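PDB 5X5L: AdeR, which binds an intercistronic DNA region through its C-terminal OmpR/PhoB-type domain, the part present here, as the response regulator of a two-component system. Local coordinates for a contact of chain A with DNA, the interface of chains A and B and the interface of chains C and B. Coordinates in Å, arbitrary orientation; residue numbers count along the deposited sequence, not the author numbering. Chains: chain A/B/C, AdeR.

Contact 1 is where chain A holds the DNA; contacts 2 and 3 join copies of the same protein, A to B and C to B. The C-alpha centres of contacts 1 and 2 lie about 12 Å apart, those of contacts 2 and 3 about 26 Å and those of contacts 1 and 3 about 33 Å. In chain A the loop after helix 51-58 serves both neighbours, with A:Asp63 facing chain B and A:Ala64 and A:Leu65 facing the DNA. Chain B uses helix 51-58 in contact 2 and strand 16-19 with the turn before it in contact 3. Both protein interfaces may be crystal contacts.

Contact 1: a contact of chain A with DNA. Residues chain A 59, 64-65, 68, 71-72. With nucleotides of chain D.
A:His72 donates through NE2 to OP2 of the DC5 phosphate at 2.8 Å, from within recognition helix 66-81 of this OmpR/PhoB-type winged helix-turn-helix domain. The bond is bent, 135° at the hydrogen, and the oxygen stands 29° out of the imidazole plane. The methyl CE of A:Met59 lies in van der Waals reach of the same oxygen, 3.7 Å from OP2 of DC5.

At the next nucleotide, OP2 of the DC6 phosphate accepts from the backbone N-H of A:Leu65, with 3.0 Å from N to OP2 and 149° at the hydrogen, where the loop enters the helix; such bonds to the DNA backbone read no base by themselves. A:Thr68 points its hydroxyl OG1 at this oxygen too, but the modelled separation is too short to be trusted. The methyl CG2 of A:Thr68, anti to the backbone N, lies along the DC5 sugar, 3.7 Å from its C2'. A:Leu65 reaches past the phosphate, placing CD1 4.0 Å from C3' of the DC6 deoxyribose.

Nearer the bases, A:Ser71 meets the major-groove side of the paired DC6, with CB 3.3 Å from the exocyclic amino N4. Its hydroxyl OG turns back between the backbone N and the carbonyl carbon and donates to the carbonyl O of A:Thr68 at 2.6 Å, which ties the side chain to the preceding helical turn.

Contact 2: the interface of chains A and B. Residues chain A 56, 62-63; chain B 52-53, 56-57.
With CG beside the backbone N (chi1 -80°) and the imidazole turned across the chain (chi2 82°), B:His57 presents its CE1-ND1 edge to the carboxylate of A:Asp63, in a contact between two copies of the DNA-binding domain that may come from crystal assembly. A:Asp63 OD1 lies in the ring plane, 3.2 Å from CE1 of B:His57, and the two side chains run past each other in opposite directions with their planes 30° apart. No hydrogen bond crosses this patch; ND1 of B:His57 instead donates to the carbonyl O of B:Glu53 at 3.0 Å, which would help hold the ring's rotation.

At the NE2 end of the imidazole A:Asn56 comes tip to tip, its amide OD1 3.4 Å from NE2 of B:His57. The carboxylate of A:Asp63 also rests on the aliphatic stem of B:Glu53, with CG to CG at 3.7 Å. OD1 of A:Asp63 and OE1 of B:Glu53 remain 5.3 Å apart, two acids that, if both ionised, would repel weakly. B:Asn56 borders the same carboxylate with its amide ND2.

In the fold, helix 51-58 of chain B receives the loop between helices 51-58 and 66-81 of chain A, while A:Asn56 reaches across from the chain A copy of helix 51-58.

Contact 3: the interface of chains C and B. Residues chain C 46-48, 98, 102-103; chain B 14-16, 18, 27.
The guanidinium of C:Arg98 carries the methyl CG2 of C:Val48 on one face, 3.3 Å above the plane and toward its rim, while its NH1 end donates to the carbonyl O of B:Thr14 at 2.6 Å. Here strands 48-50 and 96-98 and the C-terminal tail of one OmpR/PhoB-type winged helix-turn-helix domain meet the turn before strand 16-19 of another, in what may be a crystal interface. The donor lies in the carbonyl plane, but the oxygen sits 34° out of the guanidinium plane and the bond is bent, 125° at the hydrogen. A bend at chi3 (41°) helps turn the arginine tip toward this acceptor.

The phenol of B:Tyr18 has B:Leu27 CD1 over one face, from its own chain, and points its hydroxyl at the ring of C:Pro102, with OH 3.4 Å from CB. C:Pro102 also meets B:Leu27, CG lying 4.1 Å from CD2 of the leucine. B:Thr14 points its methyl at C:His46, with CG2 3.7 Å from CB. Its hydroxyl OG1, set between the backbone N and the carbonyl carbon, shares a hydrogen bond with OG of B:Ser16 at 2.7 Å. C:Val48 CG2 also packs against CB of B:His15, at 4.0 Å.

Contact 1: a contact of chain A with DNA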
# COMPACT_ATOMS: atom_id res chain seq x y z
N MET A 59 3.24 5.05 13.18
CA MET A 59 4.26 5.79 13.92
C MET A 59 3.75 6.46 15.20
O MET A 59 2.57 6.70 15.34
CB MET A 59 4.91 6.84 13.01
CG MET A 59 5.75 6.22 11.91
SD MET A 59 6.38 7.48 10.75
CE MET A 59 6.83 8.89 11.76
N ALA A 64 5.56 13.87 13.05
CA ALA A 64 6.96 14.04 12.65
C ALA A 64 7.01 14.49 11.18
O ALA A 64 5.97 14.73 10.56
CB ALA A 64 7.75 12.75 12.88
N LEU A 65 8.22 14.60 10.63
CA LEU A 65 8.41 14.83 9.20
C LEU A 65 8.04 13.62 8.37
O LEU A 65 8.15 12.49 8.81
CB LEU A 65 9.88 15.17 8.90
CG LEU A 65 10.52 16.36 9.64
CD1 LEU A 65 12.02 16.44 9.39
CD2 LEU A 65 9.86 17.67 9.23
N THR A 68 10.89 11.04 7.75
CA THR A 68 11.07 10.01 8.80
C THR A 68 10.34 8.71 8.46
O THR A 68 10.81 7.64 8.79
CB THR A 68 10.63 10.53 10.18
OG1 THR A 68 11.48 11.61 10.56
CG2 THR A 68 10.68 9.46 11.25
N SER A 71 12.61 6.68 6.22
CA SER A 71 13.67 5.99 6.96
C SER A 71 13.18 4.72 7.63
O SER A 71 13.89 3.72 7.64
CB SER A 71 14.33 6.92 7.98
OG SER A 71 13.36 7.66 8.67
N HIS A 72 11.95 4.74 8.18
CA HIS A 72 11.38 3.51 8.75
C HIS A 72 11.20 2.44 7.68
O HIS A 72 11.44 1.27 7.94
CB HIS A 72 10.04 3.74 9.46
CG HIS A 72 10.16 4.41 10.79
ND1 HIS A 72 10.63 3.78 11.92
CD2 HIS A 72 9.83 5.66 11.17
CE1 HIS A 72 10.59 4.61 12.94
NE2 HIS A 72 10.11 5.77 12.51
P DC D 5 8.78 8.23 15.40
OP1 DC D 5 7.58 8.92 15.89
OP2 DC D 5 8.64 7.14 14.40
O5' DC D 5 9.76 9.37 14.89
C5' DC D 5 10.08 10.48 15.75
C4' DC D 5 11.44 11.05 15.43
O4' DC D 5 12.44 10.02 15.36
C3' DC D 5 11.52 11.77 14.08
O3' DC D 5 11.42 13.18 14.28
C2' DC D 5 12.87 11.37 13.50
C1' DC D 5 13.51 10.52 14.57
N1 DC D 5 14.29 9.36 14.08
C2 DC D 5 15.70 9.41 14.14
O2 DC D 5 16.24 10.43 14.60
N3 DC D 5 16.42 8.35 13.70
C4 DC D 5 15.79 7.28 13.22
N4 DC D 5 16.53 6.26 12.81
C5 DC D 5 14.36 7.20 13.15
C6 DC D 5 13.66 8.26 13.58
P DC D 6 11.19 14.15 13.05
OP1 DC D 6 10.43 15.32 13.54
OP2 DC D 6 10.68 13.35 11.91
O5' DC D 6 12.66 14.62 12.68
C5' DC D 6 13.55 15.09 13.72
C4' DC D 6 14.97 15.11 13.20
O4' DC D 6 15.43 13.76 13.00
C3' DC D 6 15.14 15.83 11.85
O3' DC D 6 16.09 16.87 12.05
C2' DC D 6 15.60 14.73 10.91
C1' DC D 6 16.22 13.71 11.83
N1 DC D 6 16.23 12.32 11.35
C2 DC D 6 17.45 11.62 11.30
O2 DC D 6 18.49 12.20 11.64
N3 DC D 6 17.46 10.34 10.88
C4 DC D 6 16.32 9.74 10.53
N4 DC D 6 16.38 8.48 10.12
C5 DC D 6 15.06 10.42 10.58
C6 DC D 6 15.07 11.70 11.00

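Contact 2: the interface of chains A and B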
# COMPACT_ATOMS: atom_id res chain seq x y z
N ASN A 56 0.24 8.16 10.26
CA ASN A 56 -0.93 8.08 11.15
C ASN A 56 -1.20 6.67 11.67
O ASN A 56 -1.68 6.51 12.79
CB ASN A 56 -2.19 8.60 10.44
CG ASN A 56 -2.17 10.10 10.21
OD1 ASN A 56 -1.14 10.76 10.36
ND2 ASN A 56 -3.32 10.64 9.86
N SER A 62 4.62 10.88 15.70
CA SER A 62 4.10 12.25 15.66
C SER A 62 3.09 12.32 14.45
O SER A 62 2.41 11.29 14.24
CB SER A 62 5.32 13.19 15.75
OG SER A 62 5.94 13.02 16.99
N ASP A 63 2.82 13.39 13.69
CA ASP A 63 3.36 14.76 13.80
C ASP A 63 4.82 14.94 13.42
O ASP A 63 5.28 16.09 13.42
CB ASP A 63 3.07 15.38 15.21
CG ASP A 63 1.98 16.41 15.22
OD1 ASP A 63 1.16 16.52 14.28
OD2 ASP A 63 1.95 17.13 16.24
N GLY B 52 -1.51 18.53 20.75
CA GLY B 52 -0.82 19.07 19.58
C GLY B 52 -1.06 18.28 18.31
O GLY B 52 -1.22 18.87 17.24
N GLU B 53 -1.07 16.95 18.42
CA GLU B 53 -1.34 16.08 17.27
C GLU B 53 -2.77 16.19 16.80
O GLU B 53 -3.02 16.28 15.60
CB GLU B 53 -1.04 14.61 17.59
CG GLU B 53 0.42 14.30 17.79
CD GLU B 53 0.65 12.84 18.11
OE1 GLU B 53 0.49 12.07 17.15
OE2 GLU B 53 1.01 12.47 19.26
N ASN B 56 -3.26 19.79 15.05
CA ASN B 56 -2.68 19.86 13.71
C ASN B 56 -3.42 19.01 12.67
O ASN B 56 -3.46 19.37 11.50
CB ASN B 56 -1.20 19.44 13.73
CG ASN B 56 -0.31 20.45 14.44
OD1 ASN B 56 -0.79 21.36 15.12
ND2 ASN B 56 0.99 20.30 14.28
N HIS B 57 -3.98 17.89 13.11
CA HIS B 57 -4.62 16.92 12.22
C HIS B 57 -6.13 17.11 12.07
O HIS B 57 -6.67 16.80 11.01
CB HIS B 57 -4.34 15.51 12.73
CG HIS B 57 -2.98 15.00 12.35
ND1 HIS B 57 -1.83 15.30 13.04
CD2 HIS B 57 -2.61 14.20 11.33
CE1 HIS B 57 -0.80 14.71 12.46
NE2 HIS B 57 -1.25 14.03 11.41

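Contact 3: the interface of chains C and B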
# COMPACT_ATOMS: atom_id res chain seq x y z
N HIS C 46 -25.17 8.96 -1.94
CA HIS C 46 -24.78 9.32 -0.58
C HIS C 46 -23.32 9.77 -0.45
O HIS C 46 -22.93 10.26 0.61
CB HIS C 46 -25.05 8.15 0.38
CG HIS C 46 -26.43 7.59 0.25
ND1 HIS C 46 -27.54 8.29 0.65
CD2 HIS C 46 -26.89 6.43 -0.29
CE1 HIS C 46 -28.62 7.58 0.41
NE2 HIS C 46 -28.26 6.45 -0.18
N LYS C 47 -22.52 9.63 -1.51
CA LYS C 47 -21.13 10.08 -1.48
C LYS C 47 -21.03 11.60 -1.45
O LYS C 47 -21.81 12.30 -2.09
CB LYS C 47 -20.36 9.58 -2.71
CG LYS C 47 -18.88 9.94 -2.71
CD LYS C 47 -18.22 9.61 -4.02
CE LYS C 47 -16.76 10.05 -3.97
NZ LYS C 47 -16.45 10.85 -5.19
N VAL C 48 -20.06 12.09 -0.67
CA VAL C 48 -19.70 13.50 -0.66
C VAL C 48 -18.71 13.73 -1.79
O VAL C 48 -17.60 13.20 -1.75
CB VAL C 48 -19.07 13.94 0.67
CG1 VAL C 48 -18.67 15.40 0.64
CG2 VAL C 48 -20.06 13.70 1.82
N ARG C 98 -23.42 16.49 -1.39
CA ARG C 98 -23.97 15.16 -1.38
C ARG C 98 -25.38 15.23 -1.99
O ARG C 98 -26.11 16.21 -1.77
CB ARG C 98 -23.96 14.67 0.08
CG ARG C 98 -25.16 13.98 0.64
CD ARG C 98 -24.83 13.07 1.80
NE ARG C 98 -23.84 13.62 2.72
CZ ARG C 98 -23.02 12.92 3.50
NH1 ARG C 98 -23.02 11.58 3.50
NH2 ARG C 98 -22.16 13.54 4.30
N PRO C 102 -27.61 9.63 4.17
CA PRO C 102 -28.00 8.27 4.50
C PRO C 102 -28.90 8.27 5.73
O PRO C 102 -28.99 9.28 6.46
CB PRO C 102 -26.67 7.56 4.75
CG PRO C 102 -25.66 8.65 4.98
CD PRO C 102 -26.30 9.98 4.73
N LEU C 103 -29.61 7.17 5.90
CA LEU C 103 -30.52 7.00 7.03
C LEU C 103 -29.70 6.68 8.26
O LEU C 103 -28.54 6.29 8.15
CB LEU C 103 -31.57 5.90 6.77
CG LEU C 103 -31.29 4.69 5.87
CD1 LEU C 103 -30.05 3.92 6.31
CD2 LEU C 103 -32.51 3.79 5.81
N THR B 14 -18.79 8.30 2.08
CA THR B 14 -19.95 9.08 2.48
C THR B 14 -19.69 10.10 3.60
O THR B 14 -20.55 10.94 3.83
CB THR B 14 -21.13 8.17 2.88
OG1 THR B 14 -20.70 7.23 3.87
CG2 THR B 14 -21.66 7.40 1.69
N HIS B 15 -18.55 10.02 4.32
CA HIS B 15 -18.28 10.83 5.52
C HIS B 15 -19.23 10.50 6.70
O HIS B 15 -19.49 11.35 7.56
CB HIS B 15 -18.29 12.33 5.18
CG HIS B 15 -16.93 12.97 5.18
ND1 HIS B 15 -16.61 13.96 6.08
CD2 HIS B 15 -15.84 12.77 4.41
CE1 HIS B 15 -15.36 14.35 5.86
NE2 HIS B 15 -14.87 13.64 4.86
N SER B 16 -19.69 9.26 6.75
CA SER B 16 -20.63 8.80 7.77
C SER B 16 -19.90 7.98 8.84
O SER B 16 -19.00 7.20 8.51
CB SER B 16 -21.72 7.94 7.12
OG SER B 16 -22.07 8.45 5.85
N TYR B 18 -21.01 5.25 11.86
CA TYR B 18 -22.11 4.44 12.38
C TYR B 18 -21.75 3.76 13.71
O TYR B 18 -20.60 3.36 13.91
CB TYR B 18 -22.47 3.36 11.36
CG TYR B 18 -23.14 3.88 10.11
CD1 TYR B 18 -24.51 4.13 10.11
CD2 TYR B 18 -22.42 4.11 8.94
CE1 TYR B 18 -25.16 4.59 8.96
CE2 TYR B 18 -23.05 4.57 7.79
CZ TYR B 18 -24.42 4.82 7.81
OH TYR B 18 -25.07 5.28 6.69
N LEU B 27 -26.57 6.14 12.70
CA LEU B 27 -25.71 7.18 12.14
C LEU B 27 -25.55 8.31 13.14
O LEU B 27 -26.53 8.75 13.74
CB LEU B 27 -26.30 7.72 10.83
CG LEU B 27 -25.59 8.88 10.12
CD1 LEU B 27 -24.19 8.49 9.69
CD2 LEU B 27 -26.41 9.35 8.94